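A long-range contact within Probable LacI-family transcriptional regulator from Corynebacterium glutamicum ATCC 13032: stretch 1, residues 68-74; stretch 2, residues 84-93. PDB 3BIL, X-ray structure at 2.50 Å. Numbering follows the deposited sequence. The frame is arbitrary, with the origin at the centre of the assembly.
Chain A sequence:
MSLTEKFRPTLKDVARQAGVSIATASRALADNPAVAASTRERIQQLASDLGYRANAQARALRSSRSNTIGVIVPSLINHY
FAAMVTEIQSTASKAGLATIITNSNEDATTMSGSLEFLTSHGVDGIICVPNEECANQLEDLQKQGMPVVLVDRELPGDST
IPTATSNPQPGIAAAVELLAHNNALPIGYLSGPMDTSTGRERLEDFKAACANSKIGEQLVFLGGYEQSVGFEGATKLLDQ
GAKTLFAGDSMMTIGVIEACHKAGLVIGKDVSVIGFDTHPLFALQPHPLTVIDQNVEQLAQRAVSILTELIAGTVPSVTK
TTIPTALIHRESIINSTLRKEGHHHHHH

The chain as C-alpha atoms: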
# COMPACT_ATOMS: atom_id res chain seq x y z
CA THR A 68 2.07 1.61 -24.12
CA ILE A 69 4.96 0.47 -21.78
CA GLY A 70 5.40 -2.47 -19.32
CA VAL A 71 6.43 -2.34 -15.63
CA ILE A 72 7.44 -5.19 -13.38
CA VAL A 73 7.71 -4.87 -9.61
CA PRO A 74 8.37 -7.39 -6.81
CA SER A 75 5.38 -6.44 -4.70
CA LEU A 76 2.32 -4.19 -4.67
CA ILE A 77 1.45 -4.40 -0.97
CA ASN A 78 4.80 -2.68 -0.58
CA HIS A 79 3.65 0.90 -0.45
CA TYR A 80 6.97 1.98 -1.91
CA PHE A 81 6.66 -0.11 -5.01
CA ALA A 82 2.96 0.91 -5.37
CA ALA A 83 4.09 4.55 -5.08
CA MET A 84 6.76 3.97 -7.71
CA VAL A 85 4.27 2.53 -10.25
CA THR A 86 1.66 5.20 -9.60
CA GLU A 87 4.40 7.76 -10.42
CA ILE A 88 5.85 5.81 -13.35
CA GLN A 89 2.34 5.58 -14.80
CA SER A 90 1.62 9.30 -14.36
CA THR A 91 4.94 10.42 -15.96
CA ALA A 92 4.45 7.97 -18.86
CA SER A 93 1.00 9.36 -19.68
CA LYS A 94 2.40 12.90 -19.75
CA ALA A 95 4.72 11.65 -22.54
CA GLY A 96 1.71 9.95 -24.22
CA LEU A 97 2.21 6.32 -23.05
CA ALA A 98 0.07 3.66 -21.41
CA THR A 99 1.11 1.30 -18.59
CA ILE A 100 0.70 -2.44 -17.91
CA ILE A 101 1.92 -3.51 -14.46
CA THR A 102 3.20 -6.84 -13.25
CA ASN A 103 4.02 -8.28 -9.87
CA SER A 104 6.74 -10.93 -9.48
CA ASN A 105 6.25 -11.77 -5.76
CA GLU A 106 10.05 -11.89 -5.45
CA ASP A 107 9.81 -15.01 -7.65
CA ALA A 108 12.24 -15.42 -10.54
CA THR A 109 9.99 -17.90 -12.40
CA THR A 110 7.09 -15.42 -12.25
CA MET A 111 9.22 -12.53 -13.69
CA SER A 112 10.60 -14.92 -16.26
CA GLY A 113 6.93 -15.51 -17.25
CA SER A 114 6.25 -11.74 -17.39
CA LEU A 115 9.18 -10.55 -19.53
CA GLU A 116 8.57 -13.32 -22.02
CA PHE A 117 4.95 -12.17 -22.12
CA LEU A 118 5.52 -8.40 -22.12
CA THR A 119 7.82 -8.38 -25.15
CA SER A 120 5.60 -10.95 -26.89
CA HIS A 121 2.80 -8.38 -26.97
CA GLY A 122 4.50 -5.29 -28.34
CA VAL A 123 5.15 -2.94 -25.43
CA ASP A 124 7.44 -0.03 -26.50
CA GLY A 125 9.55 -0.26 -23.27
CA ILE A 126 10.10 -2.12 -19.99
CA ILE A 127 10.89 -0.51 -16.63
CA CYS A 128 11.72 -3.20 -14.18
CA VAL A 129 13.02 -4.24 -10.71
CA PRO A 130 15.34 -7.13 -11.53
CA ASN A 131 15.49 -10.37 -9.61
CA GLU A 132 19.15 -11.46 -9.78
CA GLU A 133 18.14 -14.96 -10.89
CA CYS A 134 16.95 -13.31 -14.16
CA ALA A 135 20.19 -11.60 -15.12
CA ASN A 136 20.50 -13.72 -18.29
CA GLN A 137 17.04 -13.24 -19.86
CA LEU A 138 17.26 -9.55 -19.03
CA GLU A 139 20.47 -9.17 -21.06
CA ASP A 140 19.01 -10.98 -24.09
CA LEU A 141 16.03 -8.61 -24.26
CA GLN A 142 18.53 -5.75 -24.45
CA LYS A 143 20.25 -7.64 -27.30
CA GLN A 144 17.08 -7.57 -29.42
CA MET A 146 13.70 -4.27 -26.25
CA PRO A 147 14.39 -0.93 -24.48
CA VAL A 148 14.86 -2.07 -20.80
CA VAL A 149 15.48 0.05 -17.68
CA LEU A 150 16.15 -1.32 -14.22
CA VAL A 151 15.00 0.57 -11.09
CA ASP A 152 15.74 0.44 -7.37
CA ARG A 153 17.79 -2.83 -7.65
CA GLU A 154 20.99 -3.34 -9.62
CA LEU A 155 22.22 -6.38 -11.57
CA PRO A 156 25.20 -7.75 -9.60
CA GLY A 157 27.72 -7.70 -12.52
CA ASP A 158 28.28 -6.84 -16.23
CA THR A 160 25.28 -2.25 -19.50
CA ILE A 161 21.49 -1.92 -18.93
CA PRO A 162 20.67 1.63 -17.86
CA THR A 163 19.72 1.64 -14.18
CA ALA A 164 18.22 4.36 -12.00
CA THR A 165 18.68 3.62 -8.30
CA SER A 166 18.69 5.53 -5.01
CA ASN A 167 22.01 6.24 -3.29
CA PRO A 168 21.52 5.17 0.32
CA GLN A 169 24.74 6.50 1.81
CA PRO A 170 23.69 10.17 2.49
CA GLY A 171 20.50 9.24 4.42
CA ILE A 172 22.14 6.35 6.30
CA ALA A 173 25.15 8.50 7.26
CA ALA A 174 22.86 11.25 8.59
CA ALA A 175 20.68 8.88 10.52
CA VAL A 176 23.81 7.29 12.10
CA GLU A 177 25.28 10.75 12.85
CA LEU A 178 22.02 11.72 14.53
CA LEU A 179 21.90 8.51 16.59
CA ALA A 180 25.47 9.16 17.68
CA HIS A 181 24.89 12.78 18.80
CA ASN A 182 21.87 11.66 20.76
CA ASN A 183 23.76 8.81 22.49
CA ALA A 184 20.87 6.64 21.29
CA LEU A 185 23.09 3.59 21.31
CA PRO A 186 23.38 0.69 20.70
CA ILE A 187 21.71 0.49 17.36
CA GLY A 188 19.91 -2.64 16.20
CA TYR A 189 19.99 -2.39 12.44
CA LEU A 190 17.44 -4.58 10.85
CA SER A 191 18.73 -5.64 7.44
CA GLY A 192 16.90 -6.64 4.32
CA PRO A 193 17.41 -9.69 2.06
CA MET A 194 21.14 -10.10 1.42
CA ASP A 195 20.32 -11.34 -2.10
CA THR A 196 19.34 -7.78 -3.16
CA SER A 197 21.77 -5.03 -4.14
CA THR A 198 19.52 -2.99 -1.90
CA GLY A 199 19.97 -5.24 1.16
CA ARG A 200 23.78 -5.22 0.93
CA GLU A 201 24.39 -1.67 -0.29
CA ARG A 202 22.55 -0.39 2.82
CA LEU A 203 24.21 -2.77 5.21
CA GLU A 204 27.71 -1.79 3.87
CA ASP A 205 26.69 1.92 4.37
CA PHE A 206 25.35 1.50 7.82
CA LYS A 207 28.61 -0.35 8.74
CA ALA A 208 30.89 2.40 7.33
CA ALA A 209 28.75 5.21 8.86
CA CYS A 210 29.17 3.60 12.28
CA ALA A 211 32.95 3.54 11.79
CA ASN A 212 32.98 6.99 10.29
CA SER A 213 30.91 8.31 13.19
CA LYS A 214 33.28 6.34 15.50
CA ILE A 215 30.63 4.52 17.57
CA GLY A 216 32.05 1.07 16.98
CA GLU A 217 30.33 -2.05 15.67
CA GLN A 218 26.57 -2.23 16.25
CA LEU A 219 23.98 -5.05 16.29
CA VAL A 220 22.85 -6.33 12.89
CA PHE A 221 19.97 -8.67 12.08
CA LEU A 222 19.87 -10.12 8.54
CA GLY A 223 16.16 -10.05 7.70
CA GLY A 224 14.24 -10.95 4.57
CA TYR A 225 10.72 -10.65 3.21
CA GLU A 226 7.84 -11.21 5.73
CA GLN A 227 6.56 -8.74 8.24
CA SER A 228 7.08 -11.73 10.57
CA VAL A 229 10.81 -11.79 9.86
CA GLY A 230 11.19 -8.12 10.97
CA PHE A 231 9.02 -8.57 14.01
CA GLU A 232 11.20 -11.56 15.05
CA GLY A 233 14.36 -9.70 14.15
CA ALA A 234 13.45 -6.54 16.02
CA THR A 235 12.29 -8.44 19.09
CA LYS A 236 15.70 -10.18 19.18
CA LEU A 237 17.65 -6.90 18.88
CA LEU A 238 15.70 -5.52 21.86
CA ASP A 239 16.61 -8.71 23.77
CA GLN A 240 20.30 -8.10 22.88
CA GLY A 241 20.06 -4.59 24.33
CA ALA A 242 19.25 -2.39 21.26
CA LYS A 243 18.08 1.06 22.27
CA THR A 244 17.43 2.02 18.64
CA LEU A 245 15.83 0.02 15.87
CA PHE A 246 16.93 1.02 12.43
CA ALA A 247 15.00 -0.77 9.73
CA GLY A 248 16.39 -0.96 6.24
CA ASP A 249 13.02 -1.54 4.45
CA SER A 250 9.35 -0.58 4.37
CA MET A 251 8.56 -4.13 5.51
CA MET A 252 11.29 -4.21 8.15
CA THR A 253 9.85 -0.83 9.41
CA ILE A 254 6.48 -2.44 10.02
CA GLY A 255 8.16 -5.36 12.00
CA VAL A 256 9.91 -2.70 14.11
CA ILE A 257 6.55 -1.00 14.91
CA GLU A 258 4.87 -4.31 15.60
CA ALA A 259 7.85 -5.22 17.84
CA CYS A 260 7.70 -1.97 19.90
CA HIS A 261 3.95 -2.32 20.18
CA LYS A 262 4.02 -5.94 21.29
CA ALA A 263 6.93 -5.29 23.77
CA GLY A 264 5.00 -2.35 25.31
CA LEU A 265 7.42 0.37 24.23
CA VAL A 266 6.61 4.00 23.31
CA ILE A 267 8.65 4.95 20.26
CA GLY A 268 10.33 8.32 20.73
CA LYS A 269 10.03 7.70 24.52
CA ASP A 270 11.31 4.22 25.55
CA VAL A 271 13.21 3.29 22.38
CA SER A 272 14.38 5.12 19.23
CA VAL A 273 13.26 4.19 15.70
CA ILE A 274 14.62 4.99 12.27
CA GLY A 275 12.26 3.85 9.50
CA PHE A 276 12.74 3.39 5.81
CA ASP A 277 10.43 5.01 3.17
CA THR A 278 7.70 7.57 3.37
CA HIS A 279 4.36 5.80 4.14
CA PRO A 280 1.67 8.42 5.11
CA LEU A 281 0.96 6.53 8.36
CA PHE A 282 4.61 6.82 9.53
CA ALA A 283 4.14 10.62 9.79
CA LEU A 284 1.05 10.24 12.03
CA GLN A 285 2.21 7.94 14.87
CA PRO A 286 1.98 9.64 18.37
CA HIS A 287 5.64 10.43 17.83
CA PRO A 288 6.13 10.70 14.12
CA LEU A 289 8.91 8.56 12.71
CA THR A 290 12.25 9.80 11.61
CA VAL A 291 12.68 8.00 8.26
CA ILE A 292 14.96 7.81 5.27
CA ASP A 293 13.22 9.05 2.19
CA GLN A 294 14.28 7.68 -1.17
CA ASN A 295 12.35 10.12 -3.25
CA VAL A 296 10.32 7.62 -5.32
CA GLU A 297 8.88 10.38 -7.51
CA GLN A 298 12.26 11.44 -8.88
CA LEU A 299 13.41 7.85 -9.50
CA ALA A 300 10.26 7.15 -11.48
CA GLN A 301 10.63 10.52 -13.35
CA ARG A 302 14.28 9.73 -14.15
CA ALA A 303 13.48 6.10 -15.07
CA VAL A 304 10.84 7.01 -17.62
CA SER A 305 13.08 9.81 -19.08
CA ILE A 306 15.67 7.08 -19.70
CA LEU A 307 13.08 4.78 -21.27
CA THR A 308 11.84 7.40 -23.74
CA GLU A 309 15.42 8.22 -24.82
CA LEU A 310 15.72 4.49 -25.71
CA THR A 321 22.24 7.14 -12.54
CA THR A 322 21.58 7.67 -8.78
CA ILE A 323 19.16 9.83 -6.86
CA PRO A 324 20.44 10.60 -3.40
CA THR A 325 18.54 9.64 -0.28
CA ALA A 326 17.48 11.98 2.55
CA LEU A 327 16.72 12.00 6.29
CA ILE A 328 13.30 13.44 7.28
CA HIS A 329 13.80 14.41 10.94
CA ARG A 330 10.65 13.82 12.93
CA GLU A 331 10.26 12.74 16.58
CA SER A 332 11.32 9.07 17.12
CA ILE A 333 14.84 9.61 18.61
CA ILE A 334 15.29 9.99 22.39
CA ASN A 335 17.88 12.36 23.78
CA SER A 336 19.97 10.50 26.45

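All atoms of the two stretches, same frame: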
# COMPACT_ATOMS: atom_id res chain seq x y z
N THR A 68 2.16 2.75 -25.08
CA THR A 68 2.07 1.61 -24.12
C THR A 68 3.43 0.99 -23.68
O THR A 68 4.14 0.38 -24.49
CB THR A 68 1.18 0.48 -24.69
OG1 THR A 68 -0.10 1.01 -25.07
CG2 THR A 68 0.98 -0.61 -23.63
N ILE A 69 3.76 1.12 -22.39
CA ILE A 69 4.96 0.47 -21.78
C ILE A 69 4.61 -0.62 -20.74
O ILE A 69 3.47 -0.70 -20.29
CB ILE A 69 5.93 1.50 -21.11
CG1 ILE A 69 5.37 1.99 -19.77
CG2 ILE A 69 6.21 2.65 -22.06
CD1 ILE A 69 6.41 2.52 -18.82
N GLY A 70 5.59 -1.45 -20.36
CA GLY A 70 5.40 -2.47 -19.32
C GLY A 70 6.22 -2.20 -18.06
O GLY A 70 7.38 -1.78 -18.16
N VAL A 71 5.64 -2.41 -16.88
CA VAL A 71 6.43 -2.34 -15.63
C VAL A 71 6.25 -3.55 -14.75
O VAL A 71 5.14 -4.07 -14.59
CB VAL A 71 6.31 -0.99 -14.86
CG1 VAL A 71 5.10 -0.25 -15.25
CG2 VAL A 71 6.38 -1.18 -13.37
N ILE A 72 7.38 -4.01 -14.23
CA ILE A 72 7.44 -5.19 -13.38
C ILE A 72 8.04 -4.83 -12.03
O ILE A 72 9.09 -4.20 -11.95
CB ILE A 72 8.33 -6.27 -13.99
CG1 ILE A 72 7.83 -6.63 -15.38
CG2 ILE A 72 8.36 -7.49 -13.08
CD1 ILE A 72 8.87 -7.36 -16.23
N VAL A 73 7.37 -5.28 -10.97
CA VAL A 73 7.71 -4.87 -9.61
C VAL A 73 7.58 -6.08 -8.68
O VAL A 73 6.79 -6.99 -8.97
CB VAL A 73 6.83 -3.70 -9.24
CG1 VAL A 73 5.60 -4.13 -8.43
CG2 VAL A 73 7.65 -2.65 -8.55
N PRO A 74 8.41 -6.17 -7.62
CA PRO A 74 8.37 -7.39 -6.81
C PRO A 74 7.14 -7.53 -5.91
O PRO A 74 6.83 -8.62 -5.43
CB PRO A 74 9.60 -7.25 -5.93
CG PRO A 74 9.81 -5.84 -5.81
CD PRO A 74 9.47 -5.26 -7.14
N MET A 84 5.93 3.90 -6.53
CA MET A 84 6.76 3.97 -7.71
C MET A 84 5.94 3.76 -9.00
O MET A 84 6.16 4.48 -9.98
CB MET A 84 7.90 2.97 -7.63
CG MET A 84 8.97 3.17 -8.72
SD MET A 84 10.01 1.74 -8.65
CE MET A 84 11.08 2.25 -7.30
N VAL A 85 5.02 2.80 -9.02
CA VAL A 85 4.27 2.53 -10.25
C VAL A 85 3.19 3.58 -10.49
O VAL A 85 2.95 3.95 -11.62
CB VAL A 85 3.70 1.08 -10.36
CG1 VAL A 85 4.82 0.06 -10.17
CG2 VAL A 85 2.55 0.84 -9.37
N THR A 86 2.57 4.10 -9.44
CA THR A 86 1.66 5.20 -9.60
C THR A 86 2.42 6.34 -10.29
O THR A 86 1.94 6.89 -11.27
CB THR A 86 1.11 5.67 -8.25
OG1 THR A 86 0.53 4.57 -7.57
CG2 THR A 86 0.06 6.76 -8.41
N GLU A 87 3.61 6.69 -9.80
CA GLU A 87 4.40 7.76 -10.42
C GLU A 87 5.02 7.49 -11.78
O GLU A 87 5.23 8.41 -12.56
CB GLU A 87 5.44 8.36 -9.47
CG GLU A 87 5.08 9.80 -9.02
CD GLU A 87 3.95 9.87 -7.96
OE1 GLU A 87 4.24 10.26 -6.80
OE2 GLU A 87 2.77 9.53 -8.27
N ILE A 88 5.34 6.22 -12.05
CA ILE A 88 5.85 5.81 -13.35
C ILE A 88 4.71 5.88 -14.35
O ILE A 88 4.92 6.21 -15.51
CB ILE A 88 6.39 4.37 -13.34
CG1 ILE A 88 7.77 4.30 -12.70
CG2 ILE A 88 6.49 3.81 -14.75
CD1 ILE A 88 8.20 2.90 -12.34
N GLN A 89 3.49 5.55 -13.91
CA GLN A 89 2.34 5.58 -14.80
C GLN A 89 1.96 7.01 -15.18
O GLN A 89 1.61 7.27 -16.33
CB GLN A 89 1.13 4.89 -14.20
CG GLN A 89 -0.07 5.04 -15.08
CD GLN A 89 -1.27 4.28 -14.60
OE1 GLN A 89 -1.26 3.05 -14.55
NE2 GLN A 89 -2.33 5.01 -14.27
N SER A 90 2.01 7.91 -14.19
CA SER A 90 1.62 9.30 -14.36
C SER A 90 2.59 10.06 -15.30
O SER A 90 2.14 10.77 -16.23
CB SER A 90 1.49 9.95 -13.00
OG SER A 90 1.88 11.30 -13.02
N THR A 91 3.89 9.90 -15.07
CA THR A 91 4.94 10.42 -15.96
C THR A 91 4.85 9.87 -17.40
O THR A 91 4.95 10.64 -18.36
CB THR A 91 6.34 10.17 -15.36
OG1 THR A 91 6.40 10.74 -14.05
CG2 THR A 91 7.41 10.83 -16.21
N ALA A 92 4.65 8.57 -17.54
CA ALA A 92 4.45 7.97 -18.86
C ALA A 92 3.28 8.57 -19.64
O ALA A 92 3.38 8.76 -20.86
CB ALA A 92 4.28 6.44 -18.75
N SER A 93 2.17 8.88 -18.96
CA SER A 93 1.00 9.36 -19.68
C SER A 93 1.24 10.79 -20.13
O SER A 93 0.75 11.19 -21.18
CB SER A 93 -0.27 9.27 -18.84
OG SER A 93 -0.50 10.49 -18.14

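What holds the strand against the helix? Apolar side chains alone: no hydrogen bond crosses between strand 69-73 and helix 84-93, which run nearly antiparallel at 170°, their axes 10.2 Å apart at closest approach. Ile 69, Val 71 and Val 73 point toward the helix, as strand alternation requires, while Ile 72 points away.

Which helix residues answer them? Val 85, Ile 88 and Ala 92 recur at three- and four-residue steps, so all lie on one side of the helix. The antiparallel course pairs Val 73 with the earlier turn and Ile 69 with the later one.

How do the side chains fit? Val 71 sits centrally, its two methyls divided: CG2 lies 3.8 Å from Val 85 CG1, and CG1 lies 4.3 Å from Ile 88 CG2. Its chi1 of 21° is off the usual wells, as is that of Val 73 at 97°, whose CG2 stands 4.2 Å from Val 85 CG1. Val 85, in m, thus offers CG1 to both valines.

What does Ile 69 reach? With chi1 p and chi2 t, its CD1 extends to 4.3 Å from Ile 88 CG2 and 4.5 Å from Ala 92 CB. Ala 92 has only its methyl to offer, and the long isoleucine spans the remaining gap.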